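Long-range contacts in putative sugar binding protein (Geobacillus stearothermophilus, PDB 6GT9), which binds galactose between its two lobes and probably serves a three-component sensing system for galactan utilization: residues T93-T97 with T164-Q168; P114-D119 with R127-G132; A200-Y205 with G227-V231; A157-L163 with A189-I195. All blocks are in the same frame, centred on the assembly; numbering follows the deposited sequence. Where two conformers were deposited one is given.

Interaction 1: T93-T97 with T164-Q168. With GAL (beta-D-galactopyranose), chain E.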
loop_
_atom_site.group_PDB
_atom_site.type_symbol
_atom_site.label_atom_id
_atom_site.label_comp_id
_atom_site.label_asym_id
_atom_site.label_seq_id
_atom_site.Cartn_x
_atom_site.Cartn_y
_atom_site.Cartn_z
ATOM N N THR A 93 -5.026 -7.840 -8.899
ATOM C CA THR A 93 -3.683 -7.276 -8.893
ATOM C C THR A 93 -3.749 -5.776 -8.643
ATOM O O THR A 93 -4.754 -5.126 -8.926
ATOM C CB THR A 93 -2.972 -7.518 -10.226
ATOM O OG1 THR A 93 -1.665 -6.945 -10.183
ATOM C CG2 THR A 93 -3.759 -6.853 -11.343
ATOM N N GLN A 94 -2.642 -5.228 -8.155
ATOM C CA GLN A 94 -2.461 -3.783 -8.195
ATOM C C GLN A 94 -2.348 -3.324 -9.642
ATOM O O GLN A 94 -1.793 -4.025 -10.497
ATOM C CB GLN A 94 -1.188 -3.375 -7.467
ATOM C CG GLN A 94 -1.174 -3.540 -5.977
ATOM C CD GLN A 94 0.264 -3.599 -5.481
ATOM O OE1 GLN A 94 1.007 -4.494 -5.874
ATOM N NE2 GLN A 94 0.673 -2.621 -4.655
ATOM N N GLY A 95 -2.887 -2.146 -9.923
ATOM C CA GLY A 95 -2.511 -1.459 -11.141
ATOM C C GLY A 95 -1.287 -0.642 -10.803
ATOM O O GLY A 95 -1.387 0.573 -10.616
ATOM N N LEU A 96 -0.130 -1.308 -10.688
ATOM C CA LEU A 96 0.999 -0.737 -9.952
ATOM C C LEU A 96 1.503 0.554 -10.589
ATOM O O LEU A 96 1.850 1.510 -9.879
ATOM C CB LEU A 96 2.121 -1.764 -9.850
ATOM C CG LEU A 96 3.170 -1.548 -8.764
ATOM C CD1 LEU A 96 2.494 -1.284 -7.414
ATOM C CD2 LEU A 96 4.055 -2.781 -8.696
ATOM N N THR A 97 1.575 0.598 -11.919
ATOM C CA THR A 97 1.895 1.816 -12.652
ATOM C C THR A 97 0.845 2.026 -13.726
ATOM O O THR A 97 0.154 1.092 -14.132
ATOM C CB THR A 97 3.272 1.766 -13.316
ATOM O OG1 THR A 97 3.294 0.698 -14.282
ATOM C CG2 THR A 97 4.361 1.553 -12.281
ATOM N N THR A 164 7.713 5.350 -8.698
ATOM C CA THR A 164 6.938 4.967 -9.872
ATOM C C THR A 164 5.591 4.341 -9.535
ATOM O O THR A 164 4.652 4.459 -10.323
ATOM C CB THR A 164 7.744 3.983 -10.732
ATOM O OG1 THR A 164 8.008 2.784 -9.984
ATOM C CG2 THR A 164 9.065 4.595 -11.139
ATOM N N ALA A 165 5.474 3.667 -8.389
ATOM C CA ALA A 165 4.217 3.012 -8.038
ATOM C C ALA A 165 3.114 4.030 -7.781
ATOM O O ALA A 165 3.299 5.018 -7.060
ATOM C CB ALA A 165 4.384 2.126 -6.808
ATOM N N ALA A 166 1.942 3.744 -8.344
ATOM C CA ALA A 166 0.858 4.710 -8.375
ATOM C C ALA A 166 0.346 5.040 -6.977
ATOM O O ALA A 166 0.050 6.202 -6.690
ATOM C CB ALA A 166 -0.274 4.180 -9.265
ATOM N N HIS A 167 0.218 4.042 -6.092
ATOM C CA HIS A 167 -0.314 4.337 -4.759
ATOM C C HIS A 167 0.675 5.150 -3.937
ATOM O O HIS A 167 0.273 6.013 -3.146
ATOM C CB HIS A 167 -0.708 3.055 -4.012
ATOM C CG HIS A 167 0.398 2.060 -3.810
ATOM N ND1 HIS A 167 1.437 1.884 -4.701
ATOM C CD2 HIS A 167 0.561 1.108 -2.858
ATOM C CE1 HIS A 167 2.213 0.894 -4.288
ATOM N NE2 HIS A 167 1.700 0.403 -3.174
ATOM N N GLN A 168 1.967 4.895 -4.126
ATOM C CA GLN A 168 2.995 5.696 -3.467
ATOM C C GLN A 168 2.970 7.128 -3.968
ATOM O O GLN A 168 3.034 8.075 -3.173
ATOM C CB GLN A 168 4.369 5.061 -3.696
ATOM C CG GLN A 168 4.464 3.651 -3.140
ATOM C CD GLN A 168 4.174 3.615 -1.651
ATOM O OE1 GLN A 168 5.010 4.009 -0.841
ATOM N NE2 GLN A 168 2.972 3.166 -1.286
HETATM C C1 GAL E . 1.410 -0.772 1.992
HETATM C C2 GAL E . 0.896 -0.823 0.567
HETATM C C3 GAL E . 1.212 -2.174 -0.100
HETATM C C4 GAL E . 2.705 -2.451 -0.035
HETATM C C5 GAL E . 3.212 -2.309 1.390
HETATM C C6 GAL E . 4.737 -2.395 1.483
HETATM O O1 GAL E . 1.124 0.492 2.558
HETATM O O2 GAL E . -0.526 -0.636 0.529
HETATM O O3 GAL E . 0.888 -2.118 -1.455
HETATM O O4 GAL E . 3.415 -1.545 -0.886
HETATM O O5 GAL E . 2.831 -1.015 2.011
HETATM O O6 GAL E . 5.147 -2.636 2.812
#
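The His167 ring is set across from the end of Gln94 by its first torsion, with CG between the backbone N and the carbonyl carbon (chi1 59°). Gln94 comes to meet it with CG anti to its own carbonyl carbon and an extended chain beyond. Amide and imidazole planes stand 84° apart, and NE2 of Gln94 lies 3.5 Å from NE2 of His167. The two nitrogens do not bond each other. His167 NE2 donates to galactose O3 at 3.2 Å and, weakly, to O4. Gln94 NE2 is held by Asp119 OD1 and Glu38 OE1, both on residues that also bind the sugar. Leu96 also reaches the ring: its CD1 lies obliquely to it, 3.8 Å from His167 CE1, and packs on Ala165 CB as well. Gln168 NE2 lies over the centre of one face of the imidazole. The backbones join once, where Ala166 N donates to Leu96 O at 2.7 Å, almost straight at 162°. Ala165 is the N-cap of helix 166-179, so the loop after strand 90-93 supplies an acceptor to the first turn of that helix. Gly95, at the centre of an inverse gamma turn, bends this loop. The two segments belong to opposite lobes of a periplasmic binding protein fold. Their one backbone hydrogen bond, together with the sugar-bound histidine, is consistent with a closed cleft gripped around galactose from both sides.

Interaction 2: P114-D119 with R127-G132; sequences PVVTID and RVAYVG. With GAL (beta-D-galactopyranose), chain E.
Asp119 N donates to Val131 O at 3.0 Å, the last rung between strands 115-118 and 129-132. These are parallel neighbours in the six-stranded sheet of one lobe of the periplasmic binding protein fold. Beyond the rung, Asp119 grips the sugar. Galactose O2 donates to Asp119 OD2 at 2.6 Å, and galactose O3 lies within bonding range of OD1. CG of Asp119 is anti to the backbone N (chi1 173°), which carries the carboxylate off the strand end into the pocket. The Tyr130 ring lies against the Asp119 backbone, its edge at Asp119 C, and one face lies over Gly132 N. Its OH is bonded to Thr133 O. If Tyr130 were an alanine, that carbonyl would probably lose its hydroxyl partner and a gap would open beside Asp119. Further back, Val131 N donates to Thr117 O, Thr117 N to Ala129 O, and Val128 N to Val115 O at 2.8 Å. Val116, Ile118 and Val131 share one face of the sheet. There Val116 packs on helix 269-284 and Ile118 on helix 43-59. Thr117 and Tyr130 share the other face. Thr117 OG1 is wedged at the edge of the Tyr130 ring, 3.2 Å from Tyr130 CB. Thr117 OG1 also lies 3.3 Å from Arg127 CD. Asp121 OD1 is hydrogen-bonded to Thr117 OG1 and forms a salt bridge with Arg127 NE.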
loop_
_atom_site.group_PDB
_atom_site.type_symbol
_atom_site.label_atom_id
_atom_site.label_comp_id
_atom_site.label_asym_id
_atom_site.label_seq_id
_atom_site.Cartn_x
_atom_site.Cartn_y
_atom_site.Cartn_z
ATOM N N PRO A 114 -11.694 -11.390 -16.485
ATOM C CA PRO A 114 -11.963 -10.150 -15.746
ATOM C C PRO A 114 -10.824 -9.807 -14.798
ATOM O O PRO A 114 -10.193 -10.688 -14.212
ATOM C CB PRO A 114 -13.249 -10.465 -14.974
ATOM C CG PRO A 114 -13.253 -11.950 -14.834
ATOM C CD PRO A 114 -12.590 -12.486 -16.079
ATOM N N VAL A 115 -10.583 -8.504 -14.624
ATOM C CA VAL A 115 -9.521 -8.015 -13.753
ATOM C C VAL A 115 -10.145 -7.141 -12.680
ATOM O O VAL A 115 -10.930 -6.232 -12.988
ATOM C CB VAL A 115 -8.439 -7.248 -14.539
ATOM C CG1 VAL A 115 -7.437 -6.564 -13.575
ATOM C CG2 VAL A 115 -7.690 -8.210 -15.478
ATOM N N VAL A 116 -9.833 -7.446 -11.422
ATOM C CA VAL A 116 -10.165 -6.587 -10.289
ATOM C C VAL A 116 -8.856 -6.029 -9.754
ATOM O O VAL A 116 -7.917 -6.789 -9.485
ATOM C CB VAL A 116 -10.932 -7.350 -9.195
ATOM C CG1 VAL A 116 -11.062 -6.493 -7.923
ATOM C CG2 VAL A 116 -12.337 -7.753 -9.693
ATOM N N THR A 117 -8.771 -4.708 -9.635
ATOM C CA THR A 117 -7.601 -4.125 -9.009
ATOM C C THR A 117 -7.800 -4.068 -7.501
ATOM O O THR A 117 -8.923 -3.934 -7.005
ATOM C CB THR A 117 -7.308 -2.731 -9.570
ATOM O OG1 THR A 117 -8.500 -1.929 -9.543
ATOM C CG2 THR A 117 -6.838 -2.862 -11.003
ATOM N N ILE A 118 -6.691 -4.182 -6.777
ATOM C CA ILE A 118 -6.686 -4.232 -5.319
ATOM C C ILE A 118 -5.538 -3.360 -4.823
ATOM O O ILE A 118 -4.466 -3.329 -5.439
ATOM C CB ILE A 118 -6.562 -5.689 -4.812
ATOM C CG1 ILE A 118 -6.631 -5.767 -3.285
ATOM C CG2 ILE A 118 -5.271 -6.375 -5.339
ATOM C CD1 ILE A 118 -6.832 -7.173 -2.794
ATOM N N ASP A 119 -5.789 -2.605 -3.743
ATOM C CA ASP A 119 -4.759 -1.857 -3.011
ATOM C C ASP A 119 -4.258 -0.637 -3.779
ATOM O O ASP A 119 -4.022 0.418 -3.189
ATOM C CB ASP A 119 -3.583 -2.795 -2.639
ATOM C CG ASP A 119 -2.393 -2.056 -2.021
ATOM O OD1 ASP A 119 -1.498 -1.627 -2.785
ATOM O OD2 ASP A 119 -2.342 -1.922 -0.772
ATOM N N ARG A 127 -10.148 -2.631 -16.164
ATOM C CA ARG A 127 -10.461 -3.402 -14.968
ATOM C C ARG A 127 -11.923 -3.176 -14.586
ATOM O O ARG A 127 -12.452 -2.070 -14.736
ATOM C CB ARG A 127 -9.525 -3.006 -13.816
ATOM C CG ARG A 127 -9.604 -1.541 -13.416
ATOM C CD ARG A 127 -10.421 -1.360 -12.156
ATOM N NE ARG A 127 -10.523 0.045 -11.721
ATOM C CZ ARG A 127 -11.436 0.903 -12.174
ATOM N NH1 ARG A 127 -12.316 0.523 -13.089
ATOM N NH2 ARG A 127 -11.470 2.152 -11.718
ATOM N N VAL A 128 -12.591 -4.240 -14.133
ATOM C CA VAL A 128 -14.021 -4.140 -13.853
ATOM C C VAL A 128 -14.273 -3.320 -12.598
ATOM O O VAL A 128 -15.232 -2.546 -12.535
ATOM C CB VAL A 128 -14.660 -5.534 -13.732
ATOM C CG1 VAL A 128 -16.163 -5.389 -13.460
ATOM C CG2 VAL A 128 -14.423 -6.340 -14.985
ATOM N N ALA A 129 -13.446 -3.498 -11.570
ATOM C CA ALA A 129 -13.711 -2.866 -10.280
ATOM C C ALA A 129 -12.410 -2.786 -9.513
ATOM O O ALA A 129 -11.484 -3.553 -9.774
ATOM C CB ALA A 129 -14.740 -3.639 -9.450
ATOM N N TYR A 130 -12.358 -1.843 -8.564
ATOM C CA TYR A 130 -11.220 -1.633 -7.676
ATOM C C TYR A 130 -11.669 -1.791 -6.233
ATOM O O TYR A 130 -12.755 -1.332 -5.867
ATOM C CB TYR A 130 -10.622 -0.232 -7.880
ATOM C CG TYR A 130 -9.613 0.210 -6.828
ATOM C CD1 TYR A 130 -8.458 -0.525 -6.602
ATOM C CD2 TYR A 130 -9.799 1.387 -6.095
ATOM C CE1 TYR A 130 -7.519 -0.122 -5.656
ATOM C CE2 TYR A 130 -8.850 1.817 -5.136
ATOM C CZ TYR A 130 -7.713 1.049 -4.932
ATOM O OH TYR A 130 -6.755 1.403 -4.012
ATOM N N VAL A 131 -10.841 -2.435 -5.409
ATOM C CA VAL A 131 -11.055 -2.486 -3.957
ATOM C C VAL A 131 -9.754 -2.077 -3.283
ATOM O O VAL A 131 -8.749 -2.788 -3.375
ATOM C CB VAL A 131 -11.497 -3.867 -3.460
ATOM C CG1 VAL A 131 -11.924 -3.774 -1.998
ATOM C CG2 VAL A 131 -12.633 -4.409 -4.313
ATOM N N GLY A 132 -9.768 -0.957 -2.582
ATOM C CA GLY A 132 -8.552 -0.520 -1.925
ATOM C C GLY A 132 -8.751 0.860 -1.352
ATOM O O GLY A 132 -9.793 1.499 -1.534
HETATM C C1 GAL E . 1.410 -0.772 1.992
HETATM C C2 GAL E . 0.896 -0.823 0.567
HETATM C C3 GAL E . 1.212 -2.174 -0.100
HETATM C C4 GAL E . 2.705 -2.451 -0.035
HETATM C C5 GAL E . 3.212 -2.309 1.390
HETATM C C6 GAL E . 4.737 -2.395 1.483
HETATM O O1 GAL E . 1.124 0.492 2.558
HETATM O O2 GAL E . -0.526 -0.636 0.529
HETATM O O3 GAL E . 0.888 -2.118 -1.455
HETATM O O4 GAL E . 3.415 -1.545 -0.886
HETATM O O5 GAL E . 2.831 -1.015 2.011
HETATM O O6 GAL E . 5.147 -2.636 2.812
#

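Interaction 3: A200-Y205 with G227-V231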
loop_
_atom_site.group_PDB
_atom_site.type_symbol
_atom_site.label_atom_id
_atom_site.label_comp_id
_atom_site.label_asym_id
_atom_site.label_seq_id
_atom_site.Cartn_x
_atom_site.Cartn_y
_atom_site.Cartn_z
ATOM N N ALA A 200 14.606 1.312 4.134
ATOM C CA ALA A 200 13.998 2.445 4.833
ATOM C C ALA A 200 14.944 2.988 5.898
ATOM O O ALA A 200 15.174 4.201 5.981
ATOM C CB ALA A 200 12.655 2.038 5.445
ATOM N N ALA A 201 15.529 2.092 6.704
ATOM C CA ALA A 201 16.492 2.505 7.723
ATOM C C ALA A 201 17.740 3.133 7.108
ATOM O O ALA A 201 18.221 4.172 7.586
ATOM C CB ALA A 201 16.882 1.311 8.597
ATOM N N GLU A 202 18.290 2.512 6.059
ATOM C CA GLU A 202 19.469 3.075 5.402
ATOM C C GLU A 202 19.185 4.483 4.900
ATOM O O GLU A 202 19.983 5.407 5.112
ATOM C CB GLU A 202 19.926 2.172 4.249
ATOM C CG GLU A 202 20.543 0.857 4.716
ATOM C CD GLU A 202 20.810 -0.143 3.581
ATOM O OE1 GLU A 202 21.544 -1.127 3.829
ATOM O OE2 GLU A 202 20.294 0.045 2.453
ATOM N N LYS A 203 18.039 4.669 4.244
ATOM C CA LYS A 203 17.688 5.990 3.732
ATOM C C LYS A 203 17.503 6.995 4.865
ATOM O O LYS A 203 17.936 8.145 4.753
ATOM C CB LYS A 203 16.427 5.898 2.873
ATOM C CG LYS A 203 16.630 5.124 1.569
ATOM C CD LYS A 203 17.773 5.735 0.758
ATOM C CE LYS A 203 17.817 5.175 -0.653
ATOM N NZ LYS A 203 17.786 3.705 -0.611
ATOM N N ALA A 204 16.864 6.581 5.964
ATOM C CA ALA A 204 16.680 7.493 7.090
ATOM C C ALA A 204 18.018 7.986 7.611
ATOM O O ALA A 204 18.180 9.179 7.891
ATOM C CB ALA A 204 15.912 6.808 8.216
ATOM N N TYR A 205 18.984 7.077 7.740
ATOM C CA TYR A 205 20.301 7.437 8.258
ATOM C C TYR A 205 20.996 8.446 7.348
ATOM O O TYR A 205 21.462 9.494 7.810
ATOM C CB TYR A 205 21.137 6.171 8.437
ATOM C CG TYR A 205 22.551 6.410 8.909
ATOM C CD1 TYR A 205 22.843 6.526 10.262
ATOM C CD2 TYR A 205 23.596 6.510 7.998
ATOM C CE1 TYR A 205 24.137 6.742 10.691
ATOM C CE2 TYR A 205 24.892 6.727 8.417
ATOM C CZ TYR A 205 25.156 6.844 9.763
ATOM O OH TYR A 205 26.447 7.064 10.184
ATOM N N GLY A 227 11.398 1.295 9.646
ATOM C CA GLY A 227 12.795 1.568 9.345
ATOM C C GLY A 227 13.272 2.875 9.952
ATOM O O GLY A 227 14.365 2.947 10.519
ATOM N N VAL A 228 12.448 3.918 9.864
ATOM C CA VAL A 228 12.828 5.211 10.429
ATOM C C VAL A 228 12.944 5.121 11.941
ATOM O O VAL A 228 13.904 5.629 12.534
ATOM C CB VAL A 228 11.819 6.289 10.011
ATOM C CG1 VAL A 228 12.189 7.631 10.661
ATOM C CG2 VAL A 228 11.762 6.394 8.514
ATOM N N ALA A 229 11.981 4.462 12.592
ATOM C CA ALA A 229 11.975 4.423 14.049
ATOM C C ALA A 229 13.218 3.724 14.586
ATOM O O ALA A 229 13.784 4.143 15.603
ATOM C CB ALA A 229 10.712 3.733 14.552
ATOM N N LYS A 230 13.651 2.648 13.925
ATOM C CA LYS A 230 14.878 1.980 14.344
ATOM C C LYS A 230 16.059 2.939 14.327
ATOM O O LYS A 230 16.873 2.948 15.255
ATOM C CB LYS A 230 15.158 0.780 13.443
ATOM C CG LYS A 230 16.532 0.148 13.656
ATOM C CD LYS A 230 17.007 -0.585 12.388
ATOM C CE LYS A 230 18.292 -1.375 12.626
ATOM N NZ LYS A 230 18.051 -2.587 13.457
ATOM N N VAL A 231 16.169 3.759 13.280
ATOM C CA VAL A 231 17.296 4.682 13.183
ATOM C C VAL A 231 17.170 5.801 14.216
ATOM O O VAL A 231 18.152 6.179 14.870
ATOM C CB VAL A 231 17.400 5.218 11.744
ATOM C CG1 VAL A 231 18.417 6.350 11.660
ATOM C CG2 VAL A 231 17.798 4.094 10.815
#
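Val231 lays its CG2 methyl over the backbone of Ala201, 3.3 Å from Ala201 O and 3.7 Å from Ala201 CB. The other branch, CG1, is anti to the backbone N (chi1 171°) and reaches along the partner helix to Tyr205, 4.0 Å from Tyr205 N. Between the two methyls, Val231 CB faces Ala204 CB at 4.1 Å. With an alanine in place of Val231, both methyls would be gone, and a gap would probably open between the two helices, where the methyls face Ala201 and Tyr205. Ala204 CB also touches Val228, on both CA and CG2. At the other end of the contact the backbones themselves meet. Ala201 and Gly227 come within 4.1 Å, CA to CA, and Ala201 CA makes a CH contact with Gly227 O. A side chain on Gly227 would clash with Ala200 CB, which already lies 3.9 Å from Gly227 CA. Helices 197-210 and 224-235 belong to the second lobe of the fold and are joined in the chain through strand 216-219. The axes of segments 200-205 and 227-231 approach to 7.6 Å and cross at -52°. This is close to the value expected of ridges-into-grooves packing, with ridges of residues four apart, here Ala200 with Ala204 and Gly227 with Val231. Ala204 and Val228 also rest on Ile159 of strand 154-160. Lys230 CD lies 4.2 Å from Ala201 CB.

Interaction 4: A157-L163 with A189-I195; sequences AIITGSL and AIEESHI. With GAL (beta-D-galactopyranose), chain E.
A glutamate side chain closes this strand pair at its end. Glu192 OE2 accepts Leu163 N at 2.8 Å, a bond of 157° that meets the carboxylate from above its plane, 44° out of it. Glu192 gets there with CG anti to its carbonyl carbon (chi1 -61°) and an extended chain. It crosses Leu163 at about a right angle, with Glu192 CD 3.4 Å from Leu163 CG. Before this the segments run as parallel strands, and the ladder continues one step past them to Ser193. Ile158 N, Glu191 N, Thr160 N and Ser193 N donate in turn to Ala189 O, Ile158 O, Glu191 O and Thr160 O. These are the two strands of a beta-alpha-beta crossover through helix 166-179, and strand 185-192 is the outermost on its side of the sheet. Ile158 and Ile190 lie side by side, pointing the same way, with Ile158 CB 4.0 Å from Ile190 CG1. On the other face Ile159 CG2 packs on Ser193 CB at 3.7 Å, beside helices 197-210 and 224-235. Past the strands, Gly161 lies alongside Ile195, with Gly161 CA 3.9 Å from Ile195 CG2. Ile195 CG2 also touches galactose C6 at 3.6 Å. Ser193 OG is hydrogen-bonded to Asp224 OD1. The chemistry thus changes along the pair. Backbone bonds hold the strands, a probably ionised carboxylate fastens the loop after one of them, and the other loop offers the sugar an apolar surface.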
loop_
_atom_site.group_PDB
_atom_site.type_symbol
_atom_site.label_atom_id
_atom_site.label_comp_id
_atom_site.label_asym_id
_atom_site.label_seq_id
_atom_site.Cartn_x
_atom_site.Cartn_y
_atom_site.Cartn_z
ATOM N N ALA A 157 11.215 14.937 6.030
ATOM C CA ALA A 157 11.707 14.000 5.034
ATOM C C ALA A 157 10.662 12.922 4.798
ATOM O O ALA A 157 9.933 12.533 5.716
ATOM C CB ALA A 157 13.028 13.354 5.470
ATOM N N ILE A 158 10.624 12.420 3.563
ATOM C CA ILE A 158 9.649 11.428 3.121
ATOM C C ILE A 158 10.404 10.185 2.699
ATOM O O ILE A 158 11.374 10.268 1.937
ATOM C CB ILE A 158 8.789 11.933 1.950
ATOM C CG1 ILE A 158 7.951 13.129 2.381
ATOM C CG2 ILE A 158 7.901 10.785 1.396
ATOM C CD1 ILE A 158 7.058 13.702 1.271
ATOM N N ILE A 159 9.980 9.043 3.213
ATOM C CA ILE A 159 10.404 7.753 2.690
ATOM C C ILE A 159 9.188 7.106 2.034
ATOM O O ILE A 159 8.125 6.981 2.652
ATOM C CB ILE A 159 11.030 6.897 3.798
ATOM C CG1 ILE A 159 12.236 7.671 4.358
ATOM C CG2 ILE A 159 11.439 5.536 3.278
ATOM C CD1 ILE A 159 13.051 6.934 5.331
ATOM N N THR A 160 9.334 6.734 0.766
ATOM C CA THR A 160 8.240 6.195 -0.021
ATOM C C THR A 160 8.670 4.853 -0.605
ATOM O O THR A 160 9.860 4.599 -0.805
ATOM C CB THR A 160 7.814 7.198 -1.122
ATOM O OG1 THR A 160 6.594 6.773 -1.742
ATOM C CG2 THR A 160 8.894 7.356 -2.185
ATOM N N GLY A 161 7.694 3.979 -0.850
ATOM C CA GLY A 161 8.023 2.656 -1.372
ATOM C C GLY A 161 8.769 2.707 -2.693
ATOM O O GLY A 161 9.727 1.959 -2.904
ATOM N N SER A 162 8.340 3.583 -3.598
ATOM C CA SER A 162 9.008 3.811 -4.874
ATOM C C SER A 162 8.425 5.074 -5.484
ATOM O O SER A 162 7.318 5.485 -5.139
ATOM C CB SER A 162 8.844 2.620 -5.834
ATOM O OG SER A 162 7.489 2.405 -6.177
ATOM N N LEU A 163 9.174 5.669 -6.411
ATOM C CA LEU A 163 8.732 6.883 -7.087
ATOM C C LEU A 163 7.836 6.607 -8.283
ATOM O O LEU A 163 7.252 7.551 -8.828
ATOM C CB LEU A 163 9.937 7.698 -7.555
ATOM C CG LEU A 163 10.827 8.188 -6.422
ATOM C CD1 LEU A 163 12.101 8.817 -6.972
ATOM C CD2 LEU A 163 10.064 9.165 -5.547
ATOM N N ALA A 189 13.555 16.261 1.653
ATOM C CA ALA A 189 14.109 15.021 1.133
ATOM C C ALA A 189 12.976 14.039 0.877
ATOM O O ALA A 189 12.011 13.980 1.648
ATOM C CB ALA A 189 15.134 14.427 2.111
ATOM N N ILE A 190 13.090 13.298 -0.227
ATOM C CA ILE A 190 12.201 12.189 -0.573
ATOM C C ILE A 190 13.090 11.054 -1.072
ATOM O O ILE A 190 13.852 11.242 -2.026
ATOM C CB ILE A 190 11.162 12.580 -1.649
ATOM C CG1 ILE A 190 10.395 13.839 -1.229
ATOM C CG2 ILE A 190 10.195 11.431 -1.929
ATOM C CD1 ILE A 190 9.341 14.305 -2.220
ATOM N N GLU A 191 13.019 9.889 -0.416
ATOM C CA GLU A 191 13.842 8.736 -0.770
ATOM C C GLU A 191 12.988 7.473 -0.856
ATOM O O GLU A 191 11.936 7.363 -0.225
ATOM C CB GLU A 191 14.977 8.518 0.245
ATOM C CG GLU A 191 15.886 9.735 0.438
ATOM C CD GLU A 191 16.879 9.937 -0.701
ATOM O OE1 GLU A 191 17.037 9.012 -1.531
ATOM O OE2 GLU A 191 17.500 11.024 -0.767
ATOM N N GLU A 192 13.471 6.508 -1.639
ATOM C CA GLU A 192 12.790 5.242 -1.879
ATOM C C GLU A 192 13.330 4.146 -0.970
ATOM O O GLU A 192 14.544 4.005 -0.797
ATOM C CB GLU A 192 12.963 4.810 -3.332
ATOM C CG GLU A 192 12.389 5.785 -4.329
ATOM C CD GLU A 192 12.673 5.371 -5.757
ATOM O OE1 GLU A 192 13.765 5.711 -6.265
ATOM O OE2 GLU A 192 11.813 4.699 -6.366
ATOM N N SER A 193 12.421 3.345 -0.421
ATOM C CA SER A 193 12.789 2.230 0.443
ATOM C C SER A 193 12.711 0.873 -0.250
ATOM O O SER A 193 13.183 -0.115 0.317
ATOM C CB SER A 193 11.879 2.203 1.674
ATOM O OG SER A 193 10.551 1.843 1.289
ATOM N N HIS A 194 12.103 0.795 -1.433
ATOM C CA HIS A 194 11.841 -0.490 -2.101
ATOM C C HIS A 194 11.165 -1.479 -1.151
ATOM O O HIS A 194 11.438 -2.682 -1.163
ATOM C CB HIS A 194 13.128 -1.040 -2.711
ATOM C CG HIS A 194 13.711 -0.114 -3.727
ATOM N ND1 HIS A 194 14.805 0.686 -3.468
ATOM C CD2 HIS A 194 13.280 0.228 -4.964
ATOM C CE1 HIS A 194 15.054 1.440 -4.524
ATOM N NE2 HIS A 194 14.144 1.181 -5.445
ATOM N N ILE A 195 10.237 -0.940 -0.349
ATOM C CA ILE A 195 9.385 -1.614 0.632
ATOM C C ILE A 195 10.102 -2.654 1.490
ATOM O O ILE A 195 9.509 -3.667 1.873
ATOM C CB ILE A 195 8.137 -2.229 -0.043
ATOM C CG1 ILE A 195 8.472 -3.366 -1.004
ATOM C CG2 ILE A 195 7.323 -1.155 -0.763
ATOM C CD1 ILE A 195 7.218 -4.106 -1.433
HETATM C C1 GAL E . 1.410 -0.772 1.992
HETATM C C2 GAL E . 0.896 -0.823 0.567
HETATM C C3 GAL E . 1.212 -2.174 -0.100
HETATM C C4 GAL E . 2.705 -2.451 -0.035
HETATM C C5 GAL E . 3.212 -2.309 1.390
HETATM C C6 GAL E . 4.737 -2.395 1.483
HETATM O O1 GAL E . 1.124 0.492 2.558
HETATM O O2 GAL E . -0.526 -0.636 0.529
HETATM O O3 GAL E . 0.888 -2.118 -1.455
HETATM O O4 GAL E . 3.415 -1.545 -0.886
HETATM O O5 GAL E . 2.831 -1.015 2.011
HETATM O O6 GAL E . 5.147 -2.636 2.812
#

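Interactions 1, 2 and 4 all reach galactose, while interaction 3 lies among the helices of the second lobe. Interactions 1, 2 and 3 are buried and interaction 4 is partly buried. Interaction 2 holds the sheet of one lobe and interaction 4 that of the other. Both are parallel strand pairs, but interaction 4 lies at a sheet edge. Interaction 1 spans the lobes and has one backbone hydrogen bond across it. It touches interaction 2 through Gln94 and Asp119, and interaction 4 where Gln168 OE1 accepts Gly161 N. Interaction 3 has no hydrogen bond across it. It adjoins interaction 4, the centres being about 11 Å apart.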